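Local coordinates for periplasmic solute binding protein (Pectobacterium atrosepticum, PDB 4RY1) that probably binds a sugar or related solute in the periplasm and hands it to an ABC-type transporter for uptake, at residues 200-203 / 204-208; 177-180 / 181-185; 378-381 / 382-385. One frame throughout, in Å; residues are numbered along the deposited sequence.

Contact 1. Residues 200-203 / 204-208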
loop_
_atom_site.group_PDB
_atom_site.type_symbol
_atom_site.label_atom_id
_atom_site.label_comp_id
_atom_site.label_asym_id
_atom_site.label_seq_id
_atom_site.Cartn_x
_atom_site.Cartn_y
_atom_site.Cartn_z
ATOM N N ASP A 200 1.386 21.722 17.316
ATOM C CA ASP A 200 0.017 22.093 16.909
ATOM C C ASP A 200 -0.535 21.282 15.736
ATOM O O ASP A 200 -1.711 20.904 15.707
ATOM C CB ASP A 200 -0.061 23.590 16.596
ATOM C CG ASP A 200 -0.176 24.443 17.851
ATOM O OD1 ASP A 200 -0.150 23.876 18.972
ATOM O OD2 ASP A 200 -0.275 25.681 17.714
ATOM N N GLN A 201 0.319 21.003 14.772
ATOM C CA GLN A 201 -0.084 20.191 13.617
ATOM C C GLN A 201 -0.365 18.715 13.953
ATOM O O GLN A 201 -1.286 18.116 13.402
ATOM C CB GLN A 201 0.954 20.324 12.516
ATOM C CG GLN A 201 0.871 21.688 11.859
ATOM C CD GLN A 201 2.005 21.955 10.889
ATOM O OE1 GLN A 201 3.160 21.584 11.140
ATOM N NE2 GLN A 201 1.687 22.630 9.795
ATOM N N VAL A 202 0.408 18.160 14.868
ATOM C CA VAL A 202 0.152 16.799 15.386
ATOM C C VAL A 202 -1.203 16.786 16.110
ATOM O O VAL A 202 -1.992 15.864 15.956
ATOM C CB VAL A 202 1.276 16.282 16.285
ATOM C CG1 VAL A 202 0.931 14.914 16.821
ATOM C CG2 VAL A 202 2.581 16.219 15.487
ATOM N N ARG A 203 -1.491 17.818 16.893
ATOM C CA ARG A 203 -2.851 17.945 17.468
ATOM C C ARG A 203 -3.987 17.986 16.451
ATOM O O ARG A 203 -5.042 17.384 16.649
ATOM C CB ARG A 203 -2.949 19.184 18.323
ATOM C CG ARG A 203 -2.255 18.987 19.630
ATOM C CD ARG A 203 -2.095 20.312 20.347
ATOM N NE ARG A 203 -1.344 20.123 21.577
ATOM C CZ ARG A 203 -1.245 21.036 22.536
ATOM N NH1 ARG A 203 -1.839 22.218 22.408
ATOM N NH2 ARG A 203 -0.542 20.770 23.628
ATOM N N GLU A 204 -3.756 18.729 15.384
ATOM C CA GLU A 204 -4.688 18.858 14.282
ATOM C C GLU A 204 -4.902 17.499 13.608
ATOM O O GLU A 204 -6.015 17.180 13.207
ATOM C CB GLU A 204 -4.174 19.900 13.283
ATOM C CG GLU A 204 -5.086 20.138 12.091
ATOM C CD GLU A 204 -4.660 21.313 11.234
ATOM O OE1 GLU A 204 -3.539 21.830 11.445
ATOM O OE2 GLU A 204 -5.422 21.666 10.311
ATOM N N LEU A 205 -3.832 16.706 13.520
ATOM C CA LEU A 205 -3.884 15.365 12.914
ATOM C C LEU A 205 -4.772 14.448 13.751
ATOM O O LEU A 205 -5.667 13.771 13.220
ATOM C CB LEU A 205 -2.474 14.775 12.782
ATOM C CG LEU A 205 -2.403 13.320 12.308
ATOM C CD1 LEU A 205 -2.837 13.181 10.859
ATOM C CD2 LEU A 205 -0.994 12.796 12.535
ATOM N N PHE A 206 -4.526 14.427 15.058
ATOM C CA PHE A 206 -5.407 13.678 15.971
ATOM C C PHE A 206 -6.828 14.237 15.991
ATOM O O PHE A 206 -7.803 13.483 16.066
ATOM C CB PHE A 206 -4.819 13.542 17.367
ATOM C CG PHE A 206 -3.759 12.492 17.461
ATOM C CD1 PHE A 206 -4.090 11.155 17.674
ATOM C CD2 PHE A 206 -2.431 12.818 17.248
ATOM C CE1 PHE A 206 -3.094 10.184 17.733
ATOM C CE2 PHE A 206 -1.439 11.853 17.287
ATOM C CZ PHE A 206 -1.764 10.536 17.542
ATOM N N GLY A 207 -6.956 15.554 15.883
ATOM C CA GLY A 207 -8.291 16.166 15.778
ATOM C C GLY A 207 -9.074 15.700 14.551
ATOM O O GLY A 207 -10.283 15.542 14.592
ATOM N N PHE A 208 -8.357 15.497 13.451
ATOM C CA PHE A 208 -8.928 15.013 12.185
ATOM C C PHE A 208 -9.516 13.597 12.389
ATOM O O PHE A 208 -10.655 13.312 11.978
ATOM C CB PHE A 208 -7.831 15.049 11.125
ATOM C CG PHE A 208 -8.213 14.448 9.792
ATOM C CD1 PHE A 208 -8.851 15.204 8.822
ATOM C CD2 PHE A 208 -7.890 13.130 9.490
ATOM C CE1 PHE A 208 -9.174 14.663 7.592
ATOM C CE2 PHE A 208 -8.210 12.591 8.257
ATOM C CZ PHE A 208 -8.847 13.348 7.306
#
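Val202 and Phe206, one helical turn apart, lie side by side and point the same way, with the valine meeting the edge of the phenyl ring. CG1 of Val202 does the touching: it lies in the ring plane, 3.9 Å from Phe206 CE2. CG1 reaches that edge because it stands anti to the backbone N (chi1 178°), on the carbonyl side of its residue, while CG2 sits beside the backbone N. The same ring edge also brushes the backbone, with Phe206 CD2 3.3 Å from Val202 O. That oxygen already accepts a nearly straight bond from Phe206 N (3.0 Å, 173° at the hydrogen). All of this lies on helix 199-214 of a periplasmic binding protein fold, in a member of the bacterial solute-binding protein 1 family, and the i to i+4 ladder runs on from Glu204 N to Asp200 O, Leu205 N to Gln201 O and Gly207 N to Arg203 O (2.8 Å). Val202 and Phe206 form an apolar stripe against helix 391-409, where Phe398 meets the Phe206 ring edge-to-face. The charged side chains leave in other directions. Arg203, extended from CG to NE, carries its guanidinium to a salt bridge with Asp396, while Glu204, stretched out beyond CG, leads its carboxylate toward Tyr183 on helix 169-183. Gln201 OE1 turns back to accept from Ser198 N.

Contact 2. Residues 177-180 / 181-185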
loop_
_atom_site.group_PDB
_atom_site.type_symbol
_atom_site.label_atom_id
_atom_site.label_comp_id
_atom_site.label_asym_id
_atom_site.label_seq_id
_atom_site.Cartn_x
_atom_site.Cartn_y
_atom_site.Cartn_z
ATOM N N SER A 177 -2.492 13.021 3.847
ATOM C CA SER A 177 -2.904 13.578 2.560
ATOM C C SER A 177 -3.629 14.918 2.791
ATOM O O SER A 177 -3.349 15.932 2.123
ATOM C CB SER A 177 -3.786 12.569 1.793
ATOM O OG SER A 177 -4.077 12.974 0.475
ATOM N N TYR A 178 -4.532 14.922 3.765
ATOM C CA TYR A 178 -5.210 16.151 4.194
ATOM C C TYR A 178 -4.215 17.266 4.545
ATOM O O TYR A 178 -4.334 18.407 4.082
ATOM C CB TYR A 178 -6.107 15.871 5.406
ATOM C CG TYR A 178 -6.721 17.104 6.046
ATOM C CD1 TYR A 178 -7.847 17.713 5.491
ATOM C CD2 TYR A 178 -6.203 17.638 7.234
ATOM C CE1 TYR A 178 -8.422 18.828 6.079
ATOM C CE2 TYR A 178 -6.787 18.745 7.836
ATOM C CZ TYR A 178 -7.893 19.337 7.249
ATOM O OH TYR A 178 -8.484 20.453 7.811
ATOM N N MET A 179 -3.244 16.922 5.373
ATOM C CA MET A 179 -2.252 17.898 5.840
ATOM C C MET A 179 -1.325 18.371 4.723
ATOM O O MET A 179 -0.856 19.511 4.733
ATOM C CB MET A 179 -1.441 17.339 7.002
ATOM C CG MET A 179 -2.267 17.007 8.241
ATOM S SD MET A 179 -2.953 18.425 9.200
ATOM C CE MET A 179 -1.451 19.002 10.009
ATOM N N ALA A 180 -1.075 17.501 3.752
ATOM C CA ALA A 180 -0.262 17.898 2.587
ATOM C C ALA A 180 -1.028 18.915 1.738
ATOM O O ALA A 180 -0.455 19.891 1.246
ATOM C CB ALA A 180 0.122 16.700 1.750
ATOM N N GLN A 181 -2.320 18.670 1.564
ATOM C CA GLN A 181 -3.206 19.611 0.865
ATOM C C GLN A 181 -3.268 20.955 1.556
ATOM O O GLN A 181 -3.231 22.005 0.913
ATOM C CB GLN A 181 -4.610 19.052 0.786
ATOM C CG GLN A 181 -4.699 17.849 -0.123
ATOM C CD GLN A 181 -6.089 17.267 -0.147
ATOM O OE1 GLN A 181 -6.999 17.775 0.500
ATOM N NE2 GLN A 181 -6.263 16.198 -0.894
ATOM N N LYS A 182 -3.367 20.900 2.877
ATOM C CA LYS A 182 -3.551 22.121 3.689
ATOM C C LYS A 182 -2.298 22.973 3.802
ATOM O O LYS A 182 -2.335 24.200 3.711
ATOM C CB LYS A 182 -3.988 21.764 5.111
ATOM C CG LYS A 182 -4.230 22.991 5.977
ATOM C CD LYS A 182 -5.225 22.703 7.071
ATOM C CE LYS A 182 -5.761 24.004 7.642
ATOM N NZ LYS A 182 -5.895 23.917 9.113
ATOM N N TYR A 183 -1.193 22.294 4.043
ATOM C CA TYR A 183 0.073 22.935 4.374
ATOM C C TYR A 183 1.212 22.727 3.374
ATOM O O TYR A 183 2.233 23.410 3.470
ATOM C CB TYR A 183 0.550 22.447 5.734
ATOM C CG TYR A 183 -0.364 22.796 6.878
ATOM C CD1 TYR A 183 -0.456 24.112 7.332
ATOM C CD2 TYR A 183 -1.113 21.820 7.521
ATOM C CE1 TYR A 183 -1.273 24.441 8.387
ATOM C CE2 TYR A 183 -1.944 22.145 8.577
ATOM C CZ TYR A 183 -2.014 23.462 9.002
ATOM O OH TYR A 183 -2.819 23.832 10.041
ATOM N N GLY A 184 1.079 21.771 2.456
ATOM C CA GLY A 184 2.139 21.511 1.478
ATOM C C GLY A 184 3.412 20.945 2.081
ATOM O O GLY A 184 4.504 21.111 1.506
ATOM N N ILE A 185 3.290 20.279 3.231
ATOM C CA ILE A 185 4.422 19.609 3.868
ATOM C C ILE A 185 4.065 18.148 4.160
ATOM O O ILE A 185 2.879 17.792 4.228
ATOM C CB ILE A 185 4.914 20.309 5.157
ATOM C CG1 ILE A 185 3.897 20.228 6.296
ATOM C CG2 ILE A 185 5.232 21.766 4.852
ATOM C CD1 ILE A 185 4.532 20.407 7.664
#
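Gln181, whose CG lies 3.2 Å from Ser177 O, has an amide oxygen gripped twice: OE1 accepts from Trp138 NE1 and from Ile274 N, while NE2 donates to the carbonyls of Ile272 and Ser280. Four partners therefore fix the rotation of the amide. Ser177 O is also the acceptor for Gln181 N (3.0 Å). On another side of helix 169-183, Met179 and Tyr183 run side by side in a Met-aromatic contact. Met179 SD lies in the ring plane at the edge, 5.2 Å from the centroid of the Tyr183 ring, and the bends at chi2 and chi3 (-71° and -75°) bring CE of Met179 to 3.5 Å from Tyr183 CE2. Lys182 lays its CG over the centre of one face of that ring, 3.5 Å above the plane. The helix ends here: Gly184 has positive phi (68°), and its N still reaches Ala180 O at 2.7 Å, though from above the carbonyl plane. Beyond it, Ile185 O receives a CA-H...O contact from Ala180. Lys182 NZ donates to Tyr183 OH (3.2 Å) and forms a salt bridge with Glu204, whose carboxylate Tyr183 OH probably bonds too. The nearby ammonium would be expected to polarise the phenol and favour that bond.

Contact 3. Residues 378-381 / 382-385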
loop_
_atom_site.group_PDB
_atom_site.type_symbol
_atom_site.label_atom_id
_atom_site.label_comp_id
_atom_site.label_asym_id
_atom_site.label_seq_id
_atom_site.Cartn_x
_atom_site.Cartn_y
_atom_site.Cartn_z
ATOM N N THR A 378 -1.610 3.764 16.305
ATOM C CA THR A 378 -2.757 2.870 16.522
ATOM C C THR A 378 -3.166 2.821 17.995
ATOM O O THR A 378 -4.346 3.007 18.339
ATOM C CB THR A 378 -2.435 1.467 15.976
ATOM O OG1 THR A 378 -2.202 1.565 14.555
ATOM C CG2 THR A 378 -3.559 0.481 16.256
ATOM N N THR A 379 -2.173 2.631 18.855
ATOM C CA THR A 379 -2.408 2.623 20.304
ATOM C C THR A 379 -2.874 4.002 20.815
ATOM O O THR A 379 -3.705 4.091 21.733
ATOM C CB THR A 379 -1.203 2.061 21.073
ATOM O OG1 THR A 379 -0.038 2.843 20.812
ATOM C CG2 THR A 379 -0.948 0.623 20.671
ATOM N N SER A 380 -2.374 5.067 20.204
ATOM C CA SER A 380 -2.827 6.420 20.563
ATOM C C SER A 380 -4.300 6.600 20.234
ATOM O O SER A 380 -5.048 7.170 21.025
ATOM C CB SER A 380 -2.025 7.494 19.838
ATOM O OG SER A 380 -0.666 7.453 20.230
ATOM N N LEU A 381 -4.721 6.130 19.061
ATOM C CA LEU A 381 -6.154 6.192 18.702
ATOM C C LEU A 381 -7.022 5.399 19.686
ATOM O O LEU A 381 -8.116 5.826 20.042
ATOM C CB LEU A 381 -6.400 5.669 17.280
ATOM C CG LEU A 381 -5.625 6.415 16.203
ATOM C CD1 LEU A 381 -6.034 5.841 14.856
ATOM C CD2 LEU A 381 -5.774 7.922 16.228
ATOM N N GLN A 382 -6.507 4.248 20.104
ATOM C CA GLN A 382 -7.181 3.391 21.078
ATOM C C GLN A 382 -7.306 4.106 22.431
ATOM O O GLN A 382 -8.342 4.067 23.048
ATOM C CB GLN A 382 -6.504 2.027 21.160
ATOM C CG GLN A 382 -6.782 1.255 19.874
ATOM C CD GLN A 382 -5.896 0.061 19.625
ATOM O OE1 GLN A 382 -5.032 -0.293 20.431
ATOM N NE2 GLN A 382 -6.122 -0.593 18.477
ATOM N N LYS A 383 -6.268 4.808 22.848
ATOM C CA LYS A 383 -6.342 5.618 24.064
ATOM C C LYS A 383 -7.491 6.627 23.996
ATOM O O LYS A 383 -8.263 6.782 24.964
ATOM C CB LYS A 383 -5.010 6.326 24.311
ATOM C CG LYS A 383 -4.036 5.489 25.132
ATOM C CD LYS A 383 -2.565 5.885 25.007
ATOM C CE LYS A 383 -2.343 7.288 24.462
ATOM N NZ LYS A 383 -0.930 7.746 24.565
ATOM N N LEU A 384 -7.587 7.327 22.869
ATOM C CA LEU A 384 -8.688 8.268 22.637
ATOM C C LEU A 384 -10.048 7.591 22.680
ATOM O O LEU A 384 -10.935 8.006 23.418
ATOM C CB LEU A 384 -8.549 9.034 21.322
ATOM C CG LEU A 384 -7.417 10.048 21.227
ATOM C CD1 LEU A 384 -7.356 10.600 19.814
ATOM C CD2 LEU A 384 -7.623 11.164 22.239
ATOM N N ASP A 385 -10.197 6.552 21.877
ATOM C CA ASP A 385 -11.493 5.895 21.678
ATOM C C ASP A 385 -12.037 5.117 22.876
ATOM O O ASP A 385 -13.252 4.921 22.986
ATOM C CB ASP A 385 -11.412 4.957 20.483
ATOM C CG ASP A 385 -11.338 5.687 19.152
ATOM O OD1 ASP A 385 -11.444 6.930 19.112
ATOM O OD2 ASP A 385 -11.153 4.989 18.134
HETATM O O HOH W 1 0.004 8.978 22.433
#
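Thr378 and Gln382 run side by side along the last turns of helix 371-385, which packs against helices 199-214 and 391-409, with CG2 of Thr378 3.6 Å from Gln382 NE2. The methyl comes near the amide nitrogen because it stands anti to the backbone N, which leaves OG1 beside that N (chi1 -62°) to pair with Val374 O and Val168 N. Gln382 NE2 donates to Gln221 OE1 and, weakly, to Ala165 O. Thr379 OG1 bonds back up the helix to Gln375 O and Leu376 O, while the Thr379 and Gln382 side chains lie across each other at a slant, CG2 of Thr379 4.2 Å from Gln382 OE1. Four main-chain bonds serve the turn, from Gln382 N to Thr378 O, Lys383 N to Thr379 O, Leu384 N to Ser380 O and Asp385 N to Leu381 O, the last 2.9 Å long. OD2 of Asp385 is gripped twice, by Tyr209 OH and Gln221 N, and the carbonyl of the same residue takes Arg222 NE. Leu381 and Leu384 pack toward helix 199-214. Ser380 OG bonds to Leu376 O one turn back, and a water bridges it to Lys383 NZ, donating to Ser380 OG at 2.8 Å and accepting from Lys383 NZ at 2.6 Å.

Helix 199-214 stands between the other two, and contact 1 touches both. Toward contact 2 the link is largely polar: the Glu204 carboxylate reaches Lys182 NZ with OE2 at 2.6 Å and Tyr183 OH with OE1 at 2.5 Å, and Met179 CE packs 3.5 Å from Gln201 O. Toward contact 3 it is apolar packing, with Phe206 CE1 lying 3.6 Å from Ser380 CB and 3.8 Å from Leu381 CD2. Contacts 2 and 3 do not meet; their nearest atoms are about 13 Å apart. A glycerol, probably from the crystallisation liquor, bonds to Ser177 at contact 2; whether it marks the solute pocket remains open.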